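Local coordinates for putative HpcE protein (Mycolicibacterium smegmatis, PDB 6V77) that belongs to the fumarylacetoacetate hydrolase (FAH) family and binds a zinc ion through acidic side chains, its precise role not being established here, at residues B[9-14]-B[18-23]; B[75-78]-B[82-85]; B[112-117]-B[171-176]; B[139-144]-B[184-189]. One frame throughout, in Å; residues are numbered along the deposited sequence.

Contacts 1, 2 and 4 all reach the large mixed sheet; contact 3 starts from an end strand of the five-stranded sheet. Contact 2 is wholly buried, and the other three are partly buried. Contact 1 is a hairpin held by backbone hydrogen bonds and a salt bridge. Contact 4 lies about 20 Å from it, centre to centre, and is purely apolar apart from one bridging water. Contacts 2 and 3 lie nearer the zinc ion and share one sulfate, which His-82 and Lys-171 both grip. Their packing differs: a leucine against a helix in contact 2, a proline against two rings in contact 3.

Contact 1. Residues B[9-14]-B[18-23]; sequences RIHLVT and VVDVAK. With SO4 (sulfate ion), chain P.
Strands 9-14 and 18-20 run antiparallel, with Leu-12 and Val-19 as a hydrogen-bonded pair: Leu-12 N gives to Val-19 O at 2.8 Å, and Val-19 N returns the bond to Leu-12 O at 2.9 Å. Beyond the strand, Val-21 N still reaches Ile-10 O. Arg-9 grips Asp-20 side-on. Its NE meets Asp-20 OD1 at 2.6 Å and its NH1 meets Asp-20 OD2 at 3.0 Å, both on the syn side. The guanidinium and carboxylate planes are only 17° apart. The Arg-9 chain bends at chi3 (64°), which turns the group back to the acid. This is a beta hairpin that runs straight into helix 21-24, and Asp-20 is the N-cap. Its OD2 also accepts from Lys-23 N at 2.9 Å, so one oxygen ties hairpin to helix. The neighbouring edge of the guanidinium, NH1 and NH2, holds a sulfate, so NH1 serves both anions. The His-11 ring lies over Asp-20, whose CA sits 3.7 Å from the ring centroid in a CH-pi contact. His-11 ND1 gives to Arg-9 O, which fixes the ring's rotation. On the other face of the hairpin, Val-19 CG2 lies 3.7 Å from Thr-14 OG1, a buried hydroxyl with no polar partner.

Contact 2. Residues B[75-78]-B[82-85]; sequences VGLN and HATE. With SO4 (sulfate ion), chain O.
NE2 of His-82 gives a hydrogen bond of 2.6 Å to sulfate O1, in a line close to the ring plane. The other ring nitrogen is held too: His-82 ND1 gives to Glu-85 OE2 at 2.7 Å, nearly straight at 179°. Glu-85 uses its anti lone pair, and the oxygen lies in the ring plane. This is a His-carboxylate hydrogen bond. The two bonds fix the rotation of the imidazole. Leu-77 meets this ring across the contact. Its CD2 lies 3.9 Å from His-82 CD2 and 3.8 Å from Ala-83 CA, while Leu-77 CB and Ala-83 CB are 4.3 Å apart. Leu-77 CG stands anti to its carbonyl carbon (chi1 -50°), and from there its CD2 branch points at the helix. The motif is a strand, 72-76, followed by a short loop into helix 80-85, in the FAH-family domain. The side chain of His-82 is about 6 Å from the bound zinc ion. Glu-85 is itself held by the backbone N of Gly-244 and Val-245. Lys-171, Arg-156 and Gln-159 also bind the sulfate, and Pro-163 of the second subunit packs on Leu-77.

Contact 3. Residues B[112-117]-B[171-176]; sequences QLPAGS and KSHAGF. With EDO (1,2-ethanediol), chain K; SO4 (sulfate ion), chain O.
Pro-114 is the centre of this contact, and it touches both His-173 and Phe-176. Its CG stands over the middle of the His-173 ring, 3.9 Å from the centroid and 12° off the ring normal, a CH-pi contact. Its CB also reaches the ring, 3.7 Å from His-173 ND1. On the Phe-176 side, Pro-114 CD lies 3.6 Å from Phe-176 CZ. The two side chains come from opposite directions, and the proline meets the outer end of the phenyl ring. Phe-176 and His-173 also pack on each other, for His-173 CB sits over the centre of one face of the phenyl ring. A type II beta turn from His-173 to Phe-176 brings the two residues together, closed by Phe-176 N to His-173 O at 3.0 Å. Gly-175 has the positive phi (74°) that this turn type calls for at its third position. No direct hydrogen bond joins the segments. Two waters do so instead, both giving to Ala-174 O; one also gives to Gln-112 O at 2.7 Å and the other accepts from Gln-112 N. An ethanediol molecule bonds to His-173 ND1 at the edge of the ring and to Ala-174 N. At the start of the turn segment, Lys-171 NZ binds a sulfate at O2 (2.8 Å) and also Asp-152, a zinc ligand. Thr-228 of the second subunit touches His-173. The contact joins the end of strand 110-113 to the loop before strand 177-185. Phe-176 also packs on Leu-153 of strand 144-155 and Val-118 of strand 118-128.

Contact 4. Residues B[139-144]-B[184-189]; sequences RAWEFV and VTVDEL. With EDO (1,2-ethanediol), chain M.
Val-186 presses one methyl, CG2, into the angle between Trp-141 and Val-144. That CG2 lies 3.8 Å from Trp-141 CE3 and 3.8 Å from Val-144 CG1. Its other methyl, CG1, adds a looser touch on Trp-141 CE3 at 4.1 Å. The benzene part of the indole does the touching, and the two side chains cross at a slant. Val-144 and Val-186 meet at about a right angle. With chi1 at 178°, Val-186 CG1 lies opposite its own backbone N, while CG2 is the branch that reaches both partners. A water joins the backbones, accepting from Val-186 N at 3.0 Å and lying 3.2 Å from Val-144 O. Each side of the contact is a short 3-10 turn next to a strand of the large mixed sheet. Residues 141-143 lead into strand 144-155, and residues 186-188 follow strand 177-185, its antiparallel neighbour. The first turn is held by Val-144 N to Trp-141 O, the second by Leu-189 N to Val-186 O. Further out, Thr-185 OG1 gives to Asp-187 OD1 at 2.6 Å, a bond across the start of the second turn. Asp-187 OD2 accepts from an ethanediol hydroxyl. The indole is positioned by Asp-193, which takes the NE1 hydrogen, and Pro-192 packs against both Trp-141 and Val-186. Ile-222 of helix 218-226 touches Val-144.

Contact 1. Residues B[9-14]-B[18-23]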
loop_
_atom_site.group_PDB
_atom_site.type_symbol
_atom_site.label_atom_id
_atom_site.label_comp_id
_atom_site.label_asym_id
_atom_site.label_seq_id
_atom_site.Cartn_x
_atom_site.Cartn_y
_atom_site.Cartn_z
ATOM N N ARG B 9 -10.707 18.670 4.940
ATOM C CA ARG B 9 -12.155 18.617 4.736
ATOM C C ARG B 9 -12.473 18.705 3.251
ATOM O O ARG B 9 -11.991 19.618 2.564
ATOM C CB ARG B 9 -12.847 19.771 5.460
ATOM C CG ARG B 9 -12.626 19.777 6.956
ATOM C CD ARG B 9 -13.392 20.913 7.594
ATOM N NE ARG B 9 -14.832 20.744 7.427
ATOM C CZ ARG B 9 -15.585 20.029 8.257
ATOM N NH1 ARG B 9 -16.895 19.915 8.050
ATOM N NH2 ARG B 9 -15.026 19.418 9.293
ATOM N N ILE B 10 -13.294 17.789 2.756
ATOM C CA ILE B 10 -13.540 17.760 1.316
ATOM C C ILE B 10 -14.561 18.828 0.952
ATOM O O ILE B 10 -15.567 19.026 1.650
ATOM C CB ILE B 10 -13.960 16.348 0.855
ATOM C CG1 ILE B 10 -13.932 16.256 -0.677
ATOM C CG2 ILE B 10 -15.340 15.941 1.414
ATOM C CD1 ILE B 10 -12.526 16.443 -1.319
ATOM N N HIS B 11 -14.277 19.557 -0.126
ATOM C CA HIS B 11 -15.124 20.632 -0.606
ATOM C C HIS B 11 -15.507 20.402 -2.056
ATOM O O HIS B 11 -14.747 19.818 -2.833
ATOM C CB HIS B 11 -14.414 21.997 -0.532
ATOM C CG HIS B 11 -14.320 22.564 0.851
ATOM N ND1 HIS B 11 -13.617 21.951 1.862
ATOM C CD2 HIS B 11 -14.817 23.710 1.375
ATOM C CE1 HIS B 11 -13.698 22.684 2.959
ATOM N NE2 HIS B 11 -14.424 23.757 2.690
ATOM N N LEU B 12 -16.680 20.918 -2.414
ATOM C CA LEU B 12 -17.147 20.950 -3.789
ATOM C C LEU B 12 -16.779 22.300 -4.385
ATOM O O LEU B 12 -16.963 23.334 -3.736
ATOM C CB LEU B 12 -18.667 20.718 -3.822
ATOM C CG LEU B 12 -19.412 20.526 -5.142
ATOM C CD1 LEU B 12 -18.877 19.344 -5.927
ATOM C CD2 LEU B 12 -20.895 20.344 -4.859
ATOM N N VAL B 13 -16.211 22.286 -5.590
ATOM C CA VAL B 13 -15.924 23.517 -6.320
ATOM C C VAL B 13 -17.226 24.018 -6.929
ATOM O O VAL B 13 -17.872 23.304 -7.703
ATOM C CB VAL B 13 -14.865 23.287 -7.406
ATOM C CG1 VAL B 13 -14.819 24.500 -8.378
ATOM C CG2 VAL B 13 -13.502 23.025 -6.780
ATOM N N THR B 14 -17.627 25.237 -6.565
ATOM C CA THR B 14 -18.866 25.841 -7.048
ATOM C C THR B 14 -18.535 27.227 -7.577
ATOM O O THR B 14 -18.300 28.151 -6.791
ATOM C CB THR B 14 -19.915 25.934 -5.939
ATOM O OG1 THR B 14 -19.446 26.831 -4.923
ATOM C CG2 THR B 14 -20.175 24.563 -5.324
ATOM N N VAL B 18 -15.755 27.614 -3.088
ATOM C CA VAL B 18 -15.960 26.227 -2.665
ATOM C C VAL B 18 -17.038 26.135 -1.595
ATOM O O VAL B 18 -17.403 27.121 -0.952
ATOM C CB VAL B 18 -14.674 25.551 -2.126
ATOM C CG1 VAL B 18 -13.669 25.321 -3.248
ATOM C CG2 VAL B 18 -14.062 26.366 -0.986
ATOM N N VAL B 19 -17.526 24.911 -1.399
ATOM C CA VAL B 19 -18.556 24.601 -0.415
ATOM C C VAL B 19 -18.120 23.374 0.375
ATOM O O VAL B 19 -17.773 22.345 -0.212
ATOM C CB VAL B 19 -19.918 24.351 -1.085
ATOM C CG1 VAL B 19 -20.869 23.684 -0.109
ATOM C CG2 VAL B 19 -20.488 25.682 -1.611
ATOM N N ASP B 20 -18.156 23.477 1.705
ATOM C CA ASP B 20 -17.793 22.366 2.573
ATOM C C ASP B 20 -18.874 21.296 2.477
ATOM O O ASP B 20 -20.039 21.569 2.767
ATOM C CB ASP B 20 -17.654 22.864 4.010
ATOM C CG ASP B 20 -17.182 21.776 4.969
ATOM O OD1 ASP B 20 -15.983 21.730 5.284
ATOM O OD2 ASP B 20 -18.011 20.958 5.413
ATOM N N VAL B 21 -18.494 20.077 2.076
ATOM C CA VAL B 21 -19.502 19.058 1.777
ATOM C C VAL B 21 -20.233 18.623 3.042
ATOM O O VAL B 21 -21.461 18.454 3.037
ATOM C CB VAL B 21 -18.863 17.858 1.057
ATOM C CG1 VAL B 21 -19.845 16.665 1.017
ATOM C CG2 VAL B 21 -18.436 18.266 -0.348
ATOM N N ALA B 22 -19.500 18.415 4.136
ATOM C CA ALA B 22 -20.133 17.886 5.341
ATOM C C ALA B 22 -21.143 18.875 5.905
ATOM O O ALA B 22 -22.249 18.484 6.294
ATOM C CB ALA B 22 -19.079 17.531 6.387
ATOM N N LYS B 23 -20.785 20.168 5.949
ATOM C CA LYS B 23 -21.742 21.173 6.405
ATOM C C LYS B 23 -22.928 21.272 5.454
ATOM O O LYS B 23 -24.082 21.346 5.892
ATOM C CB LYS B 23 -21.062 22.538 6.548
ATOM C CG LYS B 23 -19.954 22.581 7.581
ATOM C CD LYS B 23 -19.416 23.997 7.766
ATOM C CE LYS B 23 -18.197 24.005 8.672
ATOM N NZ LYS B 23 -17.473 25.313 8.616
HETATM S S SO4 P . -18.032 17.816 11.090
HETATM O O1 SO4 P . -18.595 18.784 10.149
HETATM O O2 SO4 P . -16.716 18.272 11.526
HETATM O O3 SO4 P . -17.904 16.506 10.460
HETATM O O4 SO4 P . -18.926 17.700 12.239
HETATM O O HOH W 1 -16.561 18.488 4.196
#

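Contact 2. Residues B[75-78]-B[82-85]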
loop_
_atom_site.group_PDB
_atom_site.type_symbol
_atom_site.label_atom_id
_atom_site.label_comp_id
_atom_site.label_asym_id
_atom_site.label_seq_id
_atom_site.Cartn_x
_atom_site.Cartn_y
_atom_site.Cartn_z
ATOM N N VAL B 75 2.405 2.775 -11.792
ATOM C CA VAL B 75 2.676 2.073 -13.035
ATOM C C VAL B 75 4.009 2.571 -13.574
ATOM O O VAL B 75 4.230 3.785 -13.664
ATOM C CB VAL B 75 1.541 2.305 -14.044
ATOM C CG1 VAL B 75 1.837 1.611 -15.364
ATOM C CG2 VAL B 75 0.191 1.827 -13.439
ATOM N N GLY B 76 4.911 1.637 -13.892
ATOM C CA GLY B 76 6.155 1.975 -14.554
ATOM C C GLY B 76 6.046 1.784 -16.061
ATOM O O GLY B 76 5.141 1.124 -16.550
ATOM N N LEU B 77 6.998 2.369 -16.784
ATOM C CA LEU B 77 7.127 2.257 -18.237
ATOM C C LEU B 77 5.795 2.148 -18.964
ATOM O O LEU B 77 5.478 1.090 -19.516
ATOM C CB LEU B 77 7.990 1.047 -18.596
ATOM C CG LEU B 77 9.327 0.973 -17.851
ATOM C CD1 LEU B 77 10.106 -0.251 -18.289
ATOM C CD2 LEU B 77 10.151 2.245 -18.048
ATOM N N ASN B 78 5.002 3.219 -18.970
ATOM C CA ASN B 78 3.691 3.182 -19.611
ATOM C C ASN B 78 3.553 4.242 -20.698
ATOM O O ASN B 78 2.441 4.550 -21.127
ATOM C CB ASN B 78 2.575 3.307 -18.564
ATOM C CG ASN B 78 1.236 2.799 -19.080
ATOM O OD1 ASN B 78 1.174 2.130 -20.111
ATOM N ND2 ASN B 78 0.162 3.104 -18.357
ATOM N N HIS B 82 9.256 6.922 -22.740
ATOM C CA HIS B 82 9.869 6.816 -21.421
ATOM C C HIS B 82 10.498 5.441 -21.224
ATOM O O HIS B 82 11.565 5.325 -20.614
ATOM C CB HIS B 82 8.856 7.094 -20.309
ATOM C CG HIS B 82 9.423 6.893 -18.935
ATOM N ND1 HIS B 82 10.521 7.595 -18.479
ATOM C CD2 HIS B 82 9.077 6.042 -17.936
ATOM C CE1 HIS B 82 10.813 7.202 -17.251
ATOM N NE2 HIS B 82 9.953 6.263 -16.896
ATOM N N ALA B 83 9.852 4.384 -21.732
ATOM C CA ALA B 83 10.479 3.064 -21.734
ATOM C C ALA B 83 11.844 3.099 -22.420
ATOM O O ALA B 83 12.837 2.580 -21.887
ATOM C CB ALA B 83 9.561 2.052 -22.417
ATOM N N THR B 84 11.918 3.728 -23.597
ATOM C CA THR B 84 13.183 3.789 -24.326
ATOM C C THR B 84 14.267 4.478 -23.505
ATOM O O THR B 84 15.419 4.032 -23.484
ATOM C CB THR B 84 13.007 4.536 -25.655
ATOM O OG1 THR B 84 11.896 3.993 -26.381
ATOM C CG2 THR B 84 14.260 4.418 -26.490
ATOM N N GLU B 85 13.923 5.580 -22.844
ATOM C CA GLU B 85 14.923 6.371 -22.136
ATOM C C GLU B 85 15.334 5.753 -20.801
ATOM O O GLU B 85 16.367 6.146 -20.241
ATOM C CB GLU B 85 14.401 7.803 -21.934
ATOM C CG GLU B 85 13.497 7.978 -20.730
ATOM C CD GLU B 85 12.807 9.326 -20.684
ATOM O OE1 GLU B 85 13.178 10.237 -21.455
ATOM O OE2 GLU B 85 11.884 9.469 -19.858
HETATM S S SO4 O . 9.515 4.458 -13.563
HETATM O O1 SO4 O . 10.097 4.684 -14.882
HETATM O O2 SO4 O . 10.337 5.059 -12.512
HETATM O O3 SO4 O . 8.174 5.042 -13.483
HETATM O O4 SO4 O . 9.381 3.019 -13.343
#

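Contact 3. Residues B[112-117]-B[171-176]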
loop_
_atom_site.group_PDB
_atom_site.type_symbol
_atom_site.label_atom_id
_atom_site.label_comp_id
_atom_site.label_asym_id
_atom_site.label_seq_id
_atom_site.Cartn_x
_atom_site.Cartn_y
_atom_site.Cartn_z
ATOM N N GLN B 112 11.438 18.286 0.365
ATOM C CA GLN B 112 12.797 18.058 0.834
ATOM C C GLN B 112 13.477 17.052 -0.084
ATOM O O GLN B 112 12.899 16.007 -0.406
ATOM C CB GLN B 112 12.783 17.555 2.282
ATOM C CG GLN B 112 12.122 18.523 3.270
ATOM C CD GLN B 112 12.964 19.769 3.531
ATOM O OE1 GLN B 112 14.190 19.694 3.642
ATOM N NE2 GLN B 112 12.307 20.921 3.637
ATOM N N LEU B 113 14.685 17.395 -0.543
ATOM C CA LEU B 113 15.513 16.500 -1.343
ATOM C C LEU B 113 16.314 15.571 -0.446
ATOM O O LEU B 113 17.240 16.019 0.240
ATOM C CB LEU B 113 16.489 17.291 -2.217
ATOM C CG LEU B 113 15.950 18.082 -3.397
ATOM C CD1 LEU B 113 17.046 19.055 -3.852
ATOM C CD2 LEU B 113 15.518 17.135 -4.512
ATOM N N PRO B 114 16.003 14.285 -0.419
ATOM C CA PRO B 114 16.920 13.332 0.202
ATOM C C PRO B 114 18.209 13.267 -0.595
ATOM O O PRO B 114 18.271 13.679 -1.757
ATOM C CB PRO B 114 16.158 12.009 0.128
ATOM C CG PRO B 114 15.271 12.180 -1.061
ATOM C CD PRO B 114 14.850 13.615 -1.045
ATOM N N ALA B 115 19.250 12.749 0.052
ATOM C CA ALA B 115 20.487 12.471 -0.659
ATOM C C ALA B 115 20.203 11.528 -1.819
ATOM O O ALA B 115 19.348 10.638 -1.722
ATOM C CB ALA B 115 21.520 11.853 0.287
ATOM N N GLY B 116 20.903 11.738 -2.934
ATOM C CA GLY B 116 20.746 10.875 -4.087
ATOM C C GLY B 116 20.390 11.659 -5.341
ATOM O O GLY B 116 20.799 12.815 -5.509
ATOM N N SER B 117 19.656 10.998 -6.231
ATOM C CA SER B 117 19.354 11.498 -7.571
ATOM C C SER B 117 17.841 11.580 -7.694
ATOM O O SER B 117 17.187 10.596 -8.061
ATOM C CB SER B 117 19.957 10.575 -8.637
ATOM O OG SER B 117 21.373 10.530 -8.528
ATOM N N LYS B 171 10.316 5.829 -4.280
ATOM C CA LYS B 171 9.245 6.718 -4.695
ATOM C C LYS B 171 8.323 7.080 -3.543
ATOM O O LYS B 171 7.249 7.633 -3.778
ATOM C CB LYS B 171 8.462 6.076 -5.834
ATOM C CG LYS B 171 9.343 5.851 -7.083
ATOM C CD LYS B 171 8.670 4.845 -8.004
ATOM C CE LYS B 171 9.366 4.728 -9.344
ATOM N NZ LYS B 171 9.119 5.948 -10.192
ATOM N N SER B 172 8.755 6.828 -2.293
ATOM C CA SER B 172 7.895 7.008 -1.128
ATOM C C SER B 172 8.560 7.827 -0.034
ATOM O O SER B 172 8.155 7.742 1.130
ATOM C CB SER B 172 7.449 5.650 -0.562
ATOM O OG SER B 172 6.743 4.939 -1.552
ATOM N N HIS B 173 9.612 8.587 -0.366
ATOM C CA HIS B 173 10.122 9.558 0.582
ATOM C C HIS B 173 9.036 10.567 0.926
ATOM O O HIS B 173 8.043 10.702 0.216
ATOM C CB HIS B 173 11.324 10.302 -0.003
ATOM C CG HIS B 173 12.565 9.475 -0.072
ATOM N ND1 HIS B 173 13.518 9.483 0.926
ATOM C CD2 HIS B 173 13.026 8.634 -1.028
ATOM C CE1 HIS B 173 14.512 8.681 0.588
ATOM N NE2 HIS B 173 14.242 8.157 -0.596
ATOM N N ALA B 174 9.235 11.298 2.018
ATOM C CA ALA B 174 8.247 12.308 2.399
ATOM C C ALA B 174 7.986 13.267 1.245
ATOM O O ALA B 174 8.923 13.823 0.662
ATOM C CB ALA B 174 8.732 13.090 3.618
ATOM N N GLY B 175 6.708 13.449 0.922
ATOM C CA GLY B 175 6.275 14.366 -0.109
ATOM C C GLY B 175 6.538 13.911 -1.521
ATOM O O GLY B 175 6.360 14.709 -2.448
ATOM N N PHE B 176 6.949 12.661 -1.722
ATOM C CA PHE B 176 7.208 12.186 -3.078
ATOM C C PHE B 176 5.957 11.812 -3.871
ATOM O O PHE B 176 6.093 11.448 -5.045
ATOM C CB PHE B 176 8.181 10.996 -3.057
ATOM C CG PHE B 176 9.657 11.400 -3.116
ATOM C CD1 PHE B 176 10.084 12.634 -2.621
ATOM C CD2 PHE B 176 10.609 10.538 -3.658
ATOM C CE1 PHE B 176 11.437 13.007 -2.661
ATOM C CE2 PHE B 176 11.983 10.898 -3.694
ATOM C CZ PHE B 176 12.383 12.143 -3.215
HETATM C C1 EDO K . 13.623 11.006 4.552
HETATM O O1 EDO K . 14.265 10.575 3.339
HETATM C C2 EDO K . 12.124 11.252 4.348
HETATM O O2 EDO K . 11.618 10.331 3.370
HETATM S S SO4 O . 9.515 4.458 -13.563
HETATM O O1 SO4 O . 10.097 4.684 -14.882
HETATM O O2 SO4 O . 10.337 5.059 -12.512
HETATM O O3 SO4 O . 8.174 5.042 -13.483
HETATM O O4 SO4 O . 9.381 3.019 -13.343
HETATM O O HOH W 2 11.647 13.995 0.910
HETATM O O HOH W 3 9.141 16.721 1.296
#

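Contact 4. Residues B[139-144]-B[184-189]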
loop_
_atom_site.group_PDB
_atom_site.type_symbol
_atom_site.label_atom_id
_atom_site.label_comp_id
_atom_site.label_asym_id
_atom_site.label_seq_id
_atom_site.Cartn_x
_atom_site.Cartn_y
_atom_site.Cartn_z
ATOM N N ARG B 139 -16.060 -0.983 -19.527
ATOM C CA ARG B 139 -16.826 -0.234 -18.538
ATOM C C ARG B 139 -15.946 0.528 -17.557
ATOM O O ARG B 139 -16.474 1.150 -16.632
ATOM C CB ARG B 139 -17.753 -1.174 -17.749
ATOM C CG ARG B 139 -18.701 -2.013 -18.616
ATOM C CD ARG B 139 -19.949 -1.240 -19.005
ATOM N NE ARG B 139 -20.883 -1.123 -17.888
ATOM C CZ ARG B 139 -22.021 -0.436 -17.925
ATOM N NH1 ARG B 139 -22.383 0.211 -19.026
ATOM N NH2 ARG B 139 -22.799 -0.391 -16.853
ATOM N N ALA B 140 -14.621 0.502 -17.721
ATOM C CA ALA B 140 -13.753 0.879 -16.604
ATOM C C ALA B 140 -13.918 2.343 -16.203
ATOM O O ALA B 140 -13.825 2.674 -15.015
ATOM C CB ALA B 140 -12.290 0.585 -16.943
ATOM N N TRP B 141 -14.117 3.247 -17.167
ATOM C CA TRP B 141 -14.219 4.658 -16.786
ATOM C C TRP B 141 -15.434 4.906 -15.906
ATOM O O TRP B 141 -15.434 5.841 -15.101
ATOM C CB TRP B 141 -14.285 5.565 -18.014
ATOM C CG TRP B 141 -12.936 5.950 -18.607
ATOM C CD1 TRP B 141 -12.451 5.572 -19.829
ATOM C CD2 TRP B 141 -11.936 6.814 -18.030
ATOM N NE1 TRP B 141 -11.205 6.128 -20.036
ATOM C CE2 TRP B 141 -10.868 6.895 -18.953
ATOM C CE3 TRP B 141 -11.841 7.524 -16.828
ATOM C CZ2 TRP B 141 -9.722 7.680 -18.717
ATOM C CZ3 TRP B 141 -10.707 8.282 -16.590
ATOM C CH2 TRP B 141 -9.661 8.359 -17.533
ATOM N N GLU B 142 -16.474 4.076 -16.038
ATOM C CA GLU B 142 -17.641 4.225 -15.175
ATOM C C GLU B 142 -17.320 3.900 -13.718
ATOM O O GLU B 142 -18.113 4.245 -12.830
ATOM C CB GLU B 142 -18.774 3.343 -15.685
ATOM C CG GLU B 142 -19.186 3.711 -17.105
ATOM C CD GLU B 142 -20.217 2.763 -17.662
ATOM O OE1 GLU B 142 -21.153 2.410 -16.917
ATOM O OE2 GLU B 142 -20.076 2.358 -18.833
ATOM N N PHE B 143 -16.195 3.229 -13.452
ATOM C CA PHE B 143 -15.758 2.946 -12.090
ATOM C C PHE B 143 -14.849 4.034 -11.528
ATOM O O PHE B 143 -14.394 3.911 -10.384
ATOM C CB PHE B 143 -15.020 1.600 -12.026
ATOM C CG PHE B 143 -15.921 0.404 -12.167
ATOM C CD1 PHE B 143 -16.075 -0.493 -11.118
ATOM C CD2 PHE B 143 -16.619 0.179 -13.347
ATOM C CE1 PHE B 143 -16.916 -1.595 -11.244
ATOM C CE2 PHE B 143 -17.474 -0.914 -13.480
ATOM C CZ PHE B 143 -17.622 -1.804 -12.431
ATOM N N VAL B 144 -14.578 5.091 -12.297
ATOM C CA VAL B 144 -13.643 6.135 -11.909
ATOM C C VAL B 144 -14.415 7.310 -11.337
ATOM O O VAL B 144 -15.335 7.831 -11.980
ATOM C CB VAL B 144 -12.792 6.573 -13.114
ATOM C CG1 VAL B 144 -11.983 7.870 -12.805
ATOM C CG2 VAL B 144 -11.846 5.453 -13.519
ATOM N N VAL B 184 -11.153 16.007 -10.700
ATOM C CA VAL B 184 -11.986 16.446 -11.820
ATOM C C VAL B 184 -12.742 15.236 -12.349
ATOM O O VAL B 184 -12.115 14.251 -12.759
ATOM C CB VAL B 184 -11.144 17.081 -12.940
ATOM C CG1 VAL B 184 -12.050 17.637 -14.040
ATOM C CG2 VAL B 184 -10.254 18.185 -12.365
ATOM N N THR B 185 -14.079 15.294 -12.349
ATOM C CA THR B 185 -14.806 14.104 -12.769
ATOM C C THR B 185 -14.717 13.935 -14.286
ATOM O O THR B 185 -14.405 14.869 -15.028
ATOM C CB THR B 185 -16.269 14.155 -12.318
ATOM O OG1 THR B 185 -16.912 15.325 -12.833
ATOM C CG2 THR B 185 -16.371 14.145 -10.794
ATOM N N VAL B 186 -15.012 12.714 -14.736
ATOM C CA VAL B 186 -14.739 12.299 -16.112
ATOM C C VAL B 186 -15.559 13.105 -17.132
ATOM O O VAL B 186 -15.092 13.383 -18.247
ATOM C CB VAL B 186 -14.994 10.777 -16.187
ATOM C CG1 VAL B 186 -14.795 10.221 -17.570
ATOM C CG2 VAL B 186 -14.086 10.041 -15.171
ATOM N N ASP B 187 -16.768 13.536 -16.760
ATOM C CA ASP B 187 -17.640 14.254 -17.687
ATOM C C ASP B 187 -17.115 15.635 -18.047
ATOM O O ASP B 187 -17.608 16.239 -19.005
ATOM C CB ASP B 187 -19.041 14.391 -17.089
ATOM C CG ASP B 187 -19.009 15.000 -15.707
ATOM O OD1 ASP B 187 -18.304 14.450 -14.839
ATOM O OD2 ASP B 187 -19.665 16.034 -15.495
ATOM N N GLU B 188 -16.148 16.156 -17.295
ATOM C CA GLU B 188 -15.511 17.422 -17.636
ATOM C C GLU B 188 -14.395 17.271 -18.657
ATOM O O GLU B 188 -13.819 18.283 -19.074
ATOM C CB GLU B 188 -14.936 18.075 -16.377
ATOM C CG GLU B 188 -15.955 18.222 -15.271
ATOM C CD GLU B 188 -15.858 19.557 -14.569
ATOM O OE1 GLU B 188 -14.951 20.358 -14.921
ATOM O OE2 GLU B 188 -16.683 19.802 -13.665
ATOM N N LEU B 189 -14.051 16.063 -19.031
ATOM C CA LEU B 189 -12.920 15.874 -19.935
ATOM C C LEU B 189 -13.438 15.681 -21.354
ATOM O O LEU B 189 -14.326 14.839 -21.578
ATOM C CB LEU B 189 -12.084 14.667 -19.503
ATOM C CG LEU B 189 -11.725 14.581 -18.010
ATOM C CD1 LEU B 189 -11.098 13.243 -17.654
ATOM C CD2 LEU B 189 -10.812 15.731 -17.605
HETATM C C1 EDO M . -21.005 17.726 -13.260
HETATM O O1 EDO M . -20.333 16.507 -12.930
HETATM C C2 EDO M . -21.628 18.332 -12.011
HETATM O O2 EDO M . -20.880 19.492 -11.637
HETATM O O HOH W 4 -16.351 10.708 -12.962
#